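Cell division protein FtsI/penicillin binding protein 2 (Legionella pneumophila subsp. pneumophila ATCC 43290, PDB 4ZTK) probably acts as a D,D-transpeptidase of the penicillin-binding protein family, cross-linking peptidoglycan peptides during cell division. Local coordinates at residues A[83-88]-A[194-199]; A[158-163]-A[185-190]; A[36-41]-A[283-288]; A[257-262]-A[291-296]. One frame throughout, in Å; residues are numbered along the deposited sequence.

Contact 1: A[83-88]-A[194-199]; sequences KPFIAA and KSYAIL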
# COMPACT_ATOMS: atom_id res chain seq x y z
N LYS A 83 5.83 -3.44 -4.35
CA LYS A 83 6.01 -4.64 -5.18
C LYS A 83 5.04 -4.79 -6.37
O LYS A 83 5.47 -5.16 -7.46
CB LYS A 83 6.04 -5.91 -4.32
CG LYS A 83 7.35 -6.13 -3.56
CD LYS A 83 7.28 -7.36 -2.66
CE LYS A 83 8.67 -7.79 -2.18
NZ LYS A 83 9.37 -6.74 -1.39
N PRO A 84 3.73 -4.51 -6.16
CA PRO A 84 2.81 -4.59 -7.30
C PRO A 84 3.20 -3.69 -8.47
O PRO A 84 2.97 -4.06 -9.62
CB PRO A 84 1.48 -4.11 -6.71
CG PRO A 84 1.56 -4.50 -5.28
CD PRO A 84 3.01 -4.29 -4.89
N PHE A 85 3.79 -2.53 -8.18
CA PHE A 85 4.18 -1.59 -9.22
C PHE A 85 5.46 -2.02 -9.94
O PHE A 85 5.60 -1.81 -11.15
CB PHE A 85 4.31 -0.18 -8.64
CG PHE A 85 3.06 0.31 -7.96
CD1 PHE A 85 2.04 0.90 -8.69
CD2 PHE A 85 2.89 0.14 -6.60
CE1 PHE A 85 0.88 1.34 -8.07
CE2 PHE A 85 1.72 0.58 -5.96
CZ PHE A 85 0.72 1.18 -6.71
N ILE A 86 6.38 -2.62 -9.19
CA ILE A 86 7.57 -3.23 -9.79
C ILE A 86 7.13 -4.31 -10.78
O ILE A 86 7.60 -4.35 -11.91
CB ILE A 86 8.48 -3.88 -8.72
CG1 ILE A 86 9.08 -2.82 -7.80
CG2 ILE A 86 9.58 -4.70 -9.38
CD1 ILE A 86 10.05 -1.88 -8.50
N ALA A 87 6.22 -5.16 -10.33
CA ALA A 87 5.69 -6.23 -11.18
C ALA A 87 4.98 -5.67 -12.41
O ALA A 87 5.15 -6.19 -13.51
CB ALA A 87 4.75 -7.13 -10.39
N ALA A 88 4.18 -4.63 -12.21
CA ALA A 88 3.43 -4.01 -13.29
C ALA A 88 4.37 -3.47 -14.36
O ALA A 88 4.15 -3.70 -15.56
CB ALA A 88 2.55 -2.89 -12.76
N LYS A 194 -2.86 7.21 -3.68
CA LYS A 194 -3.16 7.67 -5.03
C LYS A 194 -2.53 6.73 -6.07
O LYS A 194 -3.12 6.49 -7.13
CB LYS A 194 -2.71 9.12 -5.24
CG LYS A 194 -3.65 10.15 -4.62
CD LYS A 194 -3.14 11.57 -4.80
CE LYS A 194 -4.10 12.59 -4.19
NZ LYS A 194 -5.36 12.74 -4.97
N SER A 195 -1.36 6.20 -5.75
CA SER A 195 -0.72 5.22 -6.62
C SER A 195 -1.57 3.95 -6.70
O SER A 195 -1.77 3.39 -7.78
CB SER A 195 0.69 4.89 -6.13
OG SER A 195 1.51 6.05 -6.20
N TYR A 196 -2.08 3.50 -5.56
CA TYR A 196 -2.98 2.34 -5.57
C TYR A 196 -4.30 2.65 -6.28
O TYR A 196 -4.91 1.77 -6.88
CB TYR A 196 -3.19 1.79 -4.15
CG TYR A 196 -2.15 0.76 -3.80
CD1 TYR A 196 -0.93 1.13 -3.26
CD2 TYR A 196 -2.37 -0.58 -4.05
CE1 TYR A 196 0.03 0.19 -2.96
CE2 TYR A 196 -1.42 -1.53 -3.76
CZ TYR A 196 -0.21 -1.14 -3.22
OH TYR A 196 0.74 -2.08 -2.93
N ALA A 197 -4.73 3.91 -6.22
CA ALA A 197 -5.95 4.32 -6.91
C ALA A 197 -5.82 4.11 -8.41
O ALA A 197 -6.80 3.81 -9.09
CB ALA A 197 -6.29 5.77 -6.59
N ILE A 198 -4.60 4.24 -8.93
CA ILE A 198 -4.36 4.02 -10.35
C ILE A 198 -4.66 2.56 -10.73
O ILE A 198 -5.32 2.29 -11.74
CB ILE A 198 -2.92 4.40 -10.75
CG1 ILE A 198 -2.71 5.91 -10.56
CG2 ILE A 198 -2.64 4.00 -12.19
CD1 ILE A 198 -1.33 6.40 -10.94
N LEU A 199 -4.20 1.63 -9.90
CA LEU A 199 -4.46 0.22 -10.13
C LEU A 199 -5.96 -0.07 -10.02
O LEU A 199 -6.49 -0.87 -10.80
CB LEU A 199 -3.70 -0.64 -9.12
CG LEU A 199 -2.17 -0.51 -9.12
CD1 LEU A 199 -1.58 -1.35 -7.99
CD2 LEU A 199 -1.58 -0.91 -10.46
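F85 leaves its backbone with CG anti to its own carbonyl carbon (chi1 -56°), and the CG of L199 is set in the same way; beyond these first bonds the phenyl ring and the leucine methyl meet, F85 CE1 standing 3.6 Å from L199 CD1. The outer rim of the phenyl ring is the probe here. Its CE2 comes down over one face of the Y196 ring, offset toward the rim and 3.5 Å from Y196 CE1, which makes a T-shaped pair with F85 as the edge and Y196 as the face (planes at 84°, centroids 5.0 Å apart). On the same rim CE1 lies 3.4 Å from the carbonyl O of S195, close to the ring plane, placing aromatic C-H groups against a helix backbone carbonyl. Two helices of the transpeptidase domain are joined in this way, 83-92 and 189-200, whose short segments run at 48° to one another with axes 11.3 Å apart, a separation bridged by aromatic side chains. The first of them begins at the probable SxxK motif, where K83 NZ is hydrogen-bonded to S80 OG and N136 OD1; the end of the K83 side chain leads away from this interface. P84 follows at once: its CG rests 3.5 Å from Y196 OH, and the two side chains cross at about a right angle. That phenol oxygen is hydrogen-bonded to the carbonyl of T81, just ahead of the helix, while L226 of helix 216-231 packs on both P84 and L199.

Contact 2: A[158-163]-A[185-190]; sequences FGFDMN and IPVTIE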
# COMPACT_ATOMS: atom_id res chain seq x y z
N PHE A 158 3.51 6.16 -11.98
CA PHE A 158 2.56 5.73 -10.95
C PHE A 158 2.48 6.71 -9.77
O PHE A 158 1.69 6.50 -8.84
CB PHE A 158 2.92 4.34 -10.41
CG PHE A 158 2.33 3.21 -11.21
CD1 PHE A 158 0.97 2.99 -11.24
CD2 PHE A 158 3.16 2.35 -11.93
CE1 PHE A 158 0.42 1.95 -11.96
CE2 PHE A 158 2.62 1.30 -12.66
CZ PHE A 158 1.25 1.10 -12.68
N GLY A 159 3.29 7.76 -9.81
CA GLY A 159 3.26 8.77 -8.77
C GLY A 159 4.35 8.62 -7.72
O GLY A 159 4.31 9.28 -6.68
N PHE A 160 5.32 7.75 -7.98
CA PHE A 160 6.43 7.56 -7.05
C PHE A 160 7.61 8.48 -7.34
O PHE A 160 7.98 8.70 -8.50
CB PHE A 160 6.89 6.10 -7.03
CG PHE A 160 5.89 5.15 -6.45
CD1 PHE A 160 5.78 4.99 -5.08
CD2 PHE A 160 5.04 4.43 -7.27
CE1 PHE A 160 4.85 4.12 -4.53
CE2 PHE A 160 4.10 3.55 -6.74
CZ PHE A 160 4.01 3.40 -5.36
N ASP A 161 8.21 9.01 -6.28
CA ASP A 161 9.43 9.79 -6.37
C ASP A 161 10.62 8.87 -6.60
O ASP A 161 11.08 8.20 -5.68
CB ASP A 161 9.61 10.59 -5.08
CG ASP A 161 10.87 11.45 -5.08
OD1 ASP A 161 11.71 11.37 -6.01
OD2 ASP A 161 11.02 12.23 -4.11
N MSE A 162 11.13 8.84 -7.82
CA MSE A 162 12.31 8.04 -8.13
C MSE A 162 13.52 8.96 -8.34
O MSE A 162 14.46 8.61 -9.06
CB MSE A 162 12.06 7.20 -9.37
CG MSE A 162 10.78 6.38 -9.29
SE MSE A 162 10.82 5.08 -7.83
CE MSE A 162 12.05 3.80 -8.63
N ASN A 163 13.48 10.12 -7.69
CA ASN A 163 14.54 11.11 -7.86
C ASN A 163 15.24 11.51 -6.57
O ASN A 163 16.47 11.56 -6.52
CB ASN A 163 14.01 12.35 -8.58
CG ASN A 163 13.94 12.17 -10.08
OD1 ASN A 163 13.01 11.57 -10.61
ND2 ASN A 163 14.94 12.70 -10.79
N ILE A 185 12.54 5.04 -1.50
CA ILE A 185 11.42 5.75 -2.08
C ILE A 185 10.58 6.45 -1.01
O ILE A 185 9.92 5.79 -0.21
CB ILE A 185 10.52 4.80 -2.90
CG1 ILE A 185 11.35 4.02 -3.93
CG2 ILE A 185 9.41 5.58 -3.59
CD1 ILE A 185 10.57 2.97 -4.69
N PRO A 186 10.62 7.79 -0.98
CA PRO A 186 9.80 8.56 -0.04
C PRO A 186 8.35 8.65 -0.50
O PRO A 186 8.09 9.08 -1.63
CB PRO A 186 10.45 9.95 -0.08
CG PRO A 186 11.03 10.05 -1.46
CD PRO A 186 11.45 8.65 -1.84
N VAL A 187 7.42 8.23 0.35
CA VAL A 187 5.99 8.40 0.07
C VAL A 187 5.29 9.08 1.24
O VAL A 187 5.84 9.19 2.33
CB VAL A 187 5.28 7.05 -0.24
CG1 VAL A 187 5.93 6.35 -1.43
CG2 VAL A 187 5.27 6.13 0.98
N THR A 188 4.08 9.56 0.99
CA THR A 188 3.19 9.98 2.05
C THR A 188 1.95 9.10 1.96
O THR A 188 1.81 8.34 1.00
CB THR A 188 2.76 11.45 1.91
OG1 THR A 188 2.08 11.63 0.66
CG2 THR A 188 3.98 12.38 1.96
N ILE A 189 1.07 9.19 2.94
CA ILE A 189 -0.19 8.45 2.90
C ILE A 189 -0.94 8.83 1.63
O ILE A 189 -1.42 7.96 0.90
CB ILE A 189 -1.07 8.76 4.13
CG1 ILE A 189 -0.40 8.25 5.41
CG2 ILE A 189 -2.43 8.12 3.97
CD1 ILE A 189 -0.14 6.76 5.40
N GLU A 190 -1.00 10.13 1.35
CA GLU A 190 -1.69 10.64 0.17
C GLU A 190 -1.10 10.14 -1.16
O GLU A 190 -1.84 9.75 -2.05
CB GLU A 190 -1.70 12.18 0.18
CG GLU A 190 -2.49 12.80 -0.96
CD GLU A 190 -2.62 14.31 -0.84
OE1 GLU A 190 -3.67 14.86 -1.24
OE2 GLU A 190 -1.67 14.96 -0.35
O HOH W 1 7.02 8.71 -3.83
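F160, one residue beyond the Schellman motif in which G159 ends helix 148-157 at positive phi, turns the edge of its ring toward V187, whose CG1 lies 3.9 Å from F160 CD1; the two side chains run side by side and point the same way. I185 CG2 reaches the same ring carbon obliquely and also sits 3.7 Å from the carbonyl O of D161. A water accepts from D161 N at 2.7 Å and donates to P186 O, linking the two loops through their backbones. The contact joins the loop after helix 148-157 to the lead-in of helix 189-200, N-capped by T188, in the transpeptidase domain, where F160 also packs on F85. The D161 side chain, with CG anti to its backbone N (chi1 -180°), closes an Asx turn, OD1 accepting from N163 N at 2.7 Å nearly along the C-O axis. Its other oxygen, OD2, is hydrogen-bonded to S164 OG and lies 3.4 Å from P186 CG, the two side chains crossing at about a right angle. M162, present as selenomethionine, starts away from the partner loop, but the bend at chi2 (-63°) swings SE back to 3.8 Å from I185 CD1.

Contact 3: A[36-41]-A[283-288]; sequences VKQYHA and GYFSKN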
# COMPACT_ATOMS: atom_id res chain seq x y z
N VAL A 36 -5.30 1.35 17.23
CA VAL A 36 -4.11 1.90 17.88
C VAL A 36 -4.07 1.51 19.36
O VAL A 36 -3.02 1.12 19.88
CB VAL A 36 -4.04 3.44 17.73
CG1 VAL A 36 -3.08 4.05 18.74
CG2 VAL A 36 -3.62 3.81 16.31
N LYS A 37 -5.21 1.60 20.02
CA LYS A 37 -5.29 1.19 21.42
C LYS A 37 -5.10 -0.32 21.57
O LYS A 37 -4.36 -0.77 22.45
CB LYS A 37 -6.62 1.63 22.03
CG LYS A 37 -6.83 1.11 23.45
CD LYS A 37 -7.95 1.85 24.16
CE LYS A 37 -8.07 1.40 25.62
NZ LYS A 37 -8.50 -0.02 25.73
N GLN A 38 -5.76 -1.09 20.71
CA GLN A 38 -5.69 -2.54 20.77
C GLN A 38 -4.27 -3.06 20.51
O GLN A 38 -3.86 -4.07 21.07
CB GLN A 38 -6.67 -3.16 19.77
CG GLN A 38 -6.64 -4.68 19.71
CD GLN A 38 -7.85 -5.24 18.99
OE1 GLN A 38 -8.83 -4.53 18.73
NE2 GLN A 38 -7.80 -6.53 18.65
N TYR A 39 -3.54 -2.36 19.65
CA TYR A 39 -2.20 -2.78 19.25
C TYR A 39 -1.12 -2.12 20.09
O TYR A 39 0.07 -2.31 19.82
CB TYR A 39 -1.96 -2.42 17.78
CG TYR A 39 -2.79 -3.20 16.78
CD1 TYR A 39 -3.27 -4.47 17.08
CD2 TYR A 39 -3.08 -2.67 15.53
CE1 TYR A 39 -4.02 -5.19 16.16
CE2 TYR A 39 -3.83 -3.37 14.60
CZ TYR A 39 -4.30 -4.63 14.92
OH TYR A 39 -5.04 -5.33 14.00
N HIS A 40 -1.53 -1.34 21.09
CA HIS A 40 -0.60 -0.54 21.89
C HIS A 40 0.35 0.24 20.98
O HIS A 40 1.53 0.38 21.28
CB HIS A 40 0.22 -1.42 22.84
CG HIS A 40 -0.62 -2.25 23.76
ND1 HIS A 40 -0.81 -3.60 23.58
CD2 HIS A 40 -1.31 -1.92 24.88
CE1 HIS A 40 -1.59 -4.07 24.54
NE2 HIS A 40 -1.90 -3.07 25.34
N ALA A 41 -0.17 0.72 19.86
CA ALA A 41 0.66 1.35 18.85
C ALA A 41 1.05 2.77 19.23
O ALA A 41 0.35 3.45 19.98
CB ALA A 41 -0.06 1.36 17.51
N GLY A 283 3.00 -1.06 16.47
CA GLY A 283 1.93 -1.85 17.05
C GLY A 283 2.37 -3.29 17.23
O GLY A 283 3.36 -3.74 16.63
N TYR A 284 1.66 -4.02 18.09
CA TYR A 284 1.87 -5.45 18.26
C TYR A 284 0.64 -6.08 18.88
O TYR A 284 -0.13 -5.41 19.57
CB TYR A 284 3.10 -5.73 19.14
CG TYR A 284 2.90 -5.38 20.59
CD1 TYR A 284 3.06 -4.08 21.04
CD2 TYR A 284 2.55 -6.35 21.52
CE1 TYR A 284 2.89 -3.75 22.38
CE2 TYR A 284 2.36 -6.04 22.85
CZ TYR A 284 2.54 -4.74 23.28
OH TYR A 284 2.36 -4.42 24.61
N PHE A 285 0.48 -7.38 18.65
CA PHE A 285 -0.63 -8.12 19.24
C PHE A 285 -0.14 -9.51 19.62
O PHE A 285 0.58 -10.15 18.85
CB PHE A 285 -1.80 -8.20 18.26
CG PHE A 285 -3.08 -8.68 18.88
CD1 PHE A 285 -3.87 -7.81 19.61
CD2 PHE A 285 -3.50 -9.99 18.72
CE1 PHE A 285 -5.05 -8.24 20.19
CE2 PHE A 285 -4.68 -10.43 19.29
CZ PHE A 285 -5.46 -9.55 20.03
N SER A 286 -0.52 -9.97 20.80
CA SER A 286 -0.10 -11.28 21.27
C SER A 286 -1.15 -12.36 21.04
O SER A 286 -2.25 -12.30 21.57
CB SER A 286 0.28 -11.23 22.76
OG SER A 286 1.45 -10.46 22.96
N LYS A 287 -0.80 -13.35 20.23
CA LYS A 287 -1.57 -14.58 20.15
C LYS A 287 -0.73 -15.68 20.79
O LYS A 287 0.31 -16.06 20.25
CB LYS A 287 -1.93 -14.91 18.70
CG LYS A 287 -3.02 -14.01 18.13
CD LYS A 287 -3.42 -14.41 16.72
CE LYS A 287 -4.58 -13.56 16.22
NZ LYS A 287 -4.92 -13.84 14.79
N ASN A 288 -1.21 -16.18 21.93
CA ASN A 288 -0.40 -16.97 22.87
C ASN A 288 1.05 -16.50 23.03
O ASN A 288 1.30 -15.47 23.65
CB ASN A 288 -0.49 -18.49 22.61
CG ASN A 288 -0.53 -18.84 21.13
OD1 ASN A 288 0.50 -18.84 20.45
ND2 ASN A 288 -1.72 -19.15 20.63
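Y39 and Y284 supply the tight part of this contact through their backbones. Y284 N donates to Y39 O at 2.9 Å with an N-H...O angle of 161°. Two CA-H...O contacts flank that bond: G283 CA approaches Y39 O at 3.4 Å, and Y39 CA approaches Y284 O at the same distance. A CB on G283 would be crowded by Y39 CB and A41 CB; its absence lets the two backbones close to 3.9 Å between the CA atoms of A41 and G283, with A41 CB 3.8 Å from G283 CA. The Y39 ring lies on the buried side, where its CD1 meets F285 CB and its hydroxyl is hydrogen-bonded to the carbonyl of L298.

Toward solvent the fit is slacker. Y284 places CG between its backbone N and carbonyl carbon (chi1 71°), and its ring lies near parallel to the H40 imidazole (planes at 24°), but displaced so far that little of one ring covers the other, with centroids 5.1 Å apart. H40 CB also lies 3.6 Å from Y284 CE1. Farther out, the extended side chain of the exposed Q38 brings NE2 to 3.6 Å from F285 CE1, the amide plane tilted against the ring.

H40, at positive phi, belongs to the Schellman motif that terminates helix 22-38, and the partner segment runs into the small hairpin 285-287/290-292. Y39 also packs on P301 and V302 of helix 295-310, the juxtaposition of N- and C-terminal helices familiar from the penicillin-binding protein and beta-lactamase fold.

Contact 4: A[257-262]-A[291-296]; sequences DKYLAL and TLVSGG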
# COMPACT_ATOMS: atom_id res chain seq x y z
N ASP A 257 14.55 -0.33 16.11
CA ASP A 257 13.54 -1.37 16.09
C ASP A 257 12.14 -0.76 16.04
O ASP A 257 11.29 -1.05 16.87
CB ASP A 257 13.68 -2.28 17.31
CG ASP A 257 12.89 -3.57 17.18
OD1 ASP A 257 11.82 -3.68 17.82
OD2 ASP A 257 13.33 -4.46 16.43
N LYS A 258 11.92 0.11 15.05
CA LYS A 258 10.65 0.81 14.90
C LYS A 258 9.88 0.28 13.69
O LYS A 258 10.32 0.43 12.55
CB LYS A 258 10.87 2.32 14.79
CG LYS A 258 10.94 3.07 16.12
CD LYS A 258 12.07 2.56 17.02
CE LYS A 258 12.18 3.37 18.30
NZ LYS A 258 12.76 4.72 18.06
N TYR A 259 8.73 -0.33 13.94
CA TYR A 259 7.97 -1.01 12.90
C TYR A 259 6.79 -0.21 12.36
O TYR A 259 5.98 0.33 13.12
CB TYR A 259 7.43 -2.34 13.42
CG TYR A 259 8.44 -3.47 13.41
CD1 TYR A 259 9.57 -3.43 14.21
CD2 TYR A 259 8.24 -4.58 12.61
CE1 TYR A 259 10.49 -4.46 14.21
CE2 TYR A 259 9.15 -5.62 12.59
CZ TYR A 259 10.27 -5.56 13.39
OH TYR A 259 11.18 -6.59 13.38
N LEU A 260 6.71 -0.13 11.04
CA LEU A 260 5.48 0.30 10.38
C LEU A 260 4.82 -0.93 9.78
O LEU A 260 5.46 -1.70 9.05
CB LEU A 260 5.77 1.33 9.28
CG LEU A 260 6.37 2.68 9.68
CD1 LEU A 260 6.52 3.58 8.45
CD2 LEU A 260 5.51 3.36 10.73
N ALA A 261 3.55 -1.13 10.09
CA ALA A 261 2.78 -2.22 9.51
C ALA A 261 1.75 -1.65 8.54
O ALA A 261 0.90 -0.84 8.92
CB ALA A 261 2.10 -3.03 10.61
N LEU A 262 1.82 -2.08 7.29
CA LEU A 262 1.05 -1.45 6.22
C LEU A 262 0.15 -2.43 5.50
O LEU A 262 0.51 -3.60 5.34
CB LEU A 262 1.98 -0.81 5.18
CG LEU A 262 3.01 0.24 5.60
CD1 LEU A 262 4.27 -0.42 6.14
CD2 LEU A 262 3.34 1.13 4.41
N THR A 291 4.31 -12.89 19.15
CA THR A 291 4.12 -11.45 19.10
C THR A 291 4.05 -11.01 17.65
O THR A 291 5.05 -11.00 16.94
CB THR A 291 5.27 -10.69 19.81
OG1 THR A 291 5.28 -11.04 21.20
CG2 THR A 291 5.08 -9.19 19.67
N LEU A 292 2.85 -10.65 17.20
CA LEU A 292 2.61 -10.30 15.81
C LEU A 292 2.81 -8.81 15.54
O LEU A 292 2.28 -7.96 16.26
CB LEU A 292 1.19 -10.72 15.41
CG LEU A 292 0.78 -12.12 15.88
CD1 LEU A 292 -0.63 -12.44 15.42
CD2 LEU A 292 1.76 -13.17 15.39
N VAL A 293 3.56 -8.48 14.49
CA VAL A 293 3.94 -7.10 14.21
C VAL A 293 3.83 -6.70 12.74
O VAL A 293 4.07 -5.54 12.39
CB VAL A 293 5.40 -6.83 14.63
CG1 VAL A 293 5.61 -7.12 16.11
CG2 VAL A 293 6.34 -7.66 13.77
N SER A 294 3.50 -7.64 11.87
CA SER A 294 3.56 -7.40 10.43
C SER A 294 2.32 -6.72 9.88
O SER A 294 1.30 -6.62 10.56
CB SER A 294 3.78 -8.71 9.68
OG SER A 294 2.58 -9.46 9.65
N GLY A 295 2.41 -6.26 8.63
CA GLY A 295 1.28 -5.62 7.95
C GLY A 295 0.11 -6.57 7.76
O GLY A 295 -1.06 -6.17 7.88
N GLY A 296 0.40 -7.83 7.47
CA GLY A 296 -0.64 -8.82 7.27
C GLY A 296 -1.38 -9.15 8.56
O GLY A 296 -2.57 -9.47 8.54
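V293 meets Y259 where the chain leaves the short hairpin strand 290-292 and is about to enter the C-terminal helix 295-310; the contact lays that turn across strand 259-267 of the central five-stranded antiparallel sheet, the core of the transpeptidase fold. Y259 and A261 of the strand point their side chains at the turn, whereas L260 and L262 point to the other face of the sheet. With chi1 of V293 at -58°, CG2 falls between the backbone N and the carbonyl carbon, and this methyl meets the tyrosine: it lies 3.7 Å from Y259 CE2 and 3.8 Å from Y259 CD2, approaching the ring obliquely. The carbonyl O of V293 lies 3.7 Å from A261 CB.

S294 comes next, with its own carbonyl O also 3.7 Å from A261 CB, and two successive carbonyl oxygens thus sit against the same methyl, from neighbouring directions. Its side chain turns away from the strand and serves as the N-cap of the helix, while S294 N donates to the E297 carboxylate at OE2, as in a capping box. The same side chain lies about 4 Å from a bound buffer molecule, 2-[N-cyclohexylamino]ethane sulfonic acid, probably taken up from the crystallisation liquor.

G295 follows, about where the helix begins. Its N, 3.8 Å from A261 CB, is hydrogen-bonded to T251 OG1 of the neighbouring strand 246-253, which ties the helix start to a second strand. Lacking a side chain, G295 brings its CA to 3.4 Å from L262 O, a CA-H...O contact with an angle of 132° at the hydrogen.

Overall arrangement
From the N terminus, the chain first opens contact 3 at the end of helix 22-38, then contact 1 at helix 83-92 and contact 2 after helix 148-157. Contact 2 closes first, at 185-190, and contact 1 soon after, at 194-199, so contact 2 nests inside contact 1 and both nest inside contact 3. Contacts 1 and 2 share helix 189-200 and touch through S195 OG and F158 O, so that the loop around 158-163 packs against the two helices. Contact 4 opens on strand 259-267 before contact 3 closes at 283-288, and itself closes at 291-296; these two loops cross, and the hairpin 285-287/290-292 joins them, binding both chain-terminal regions to the central sheet.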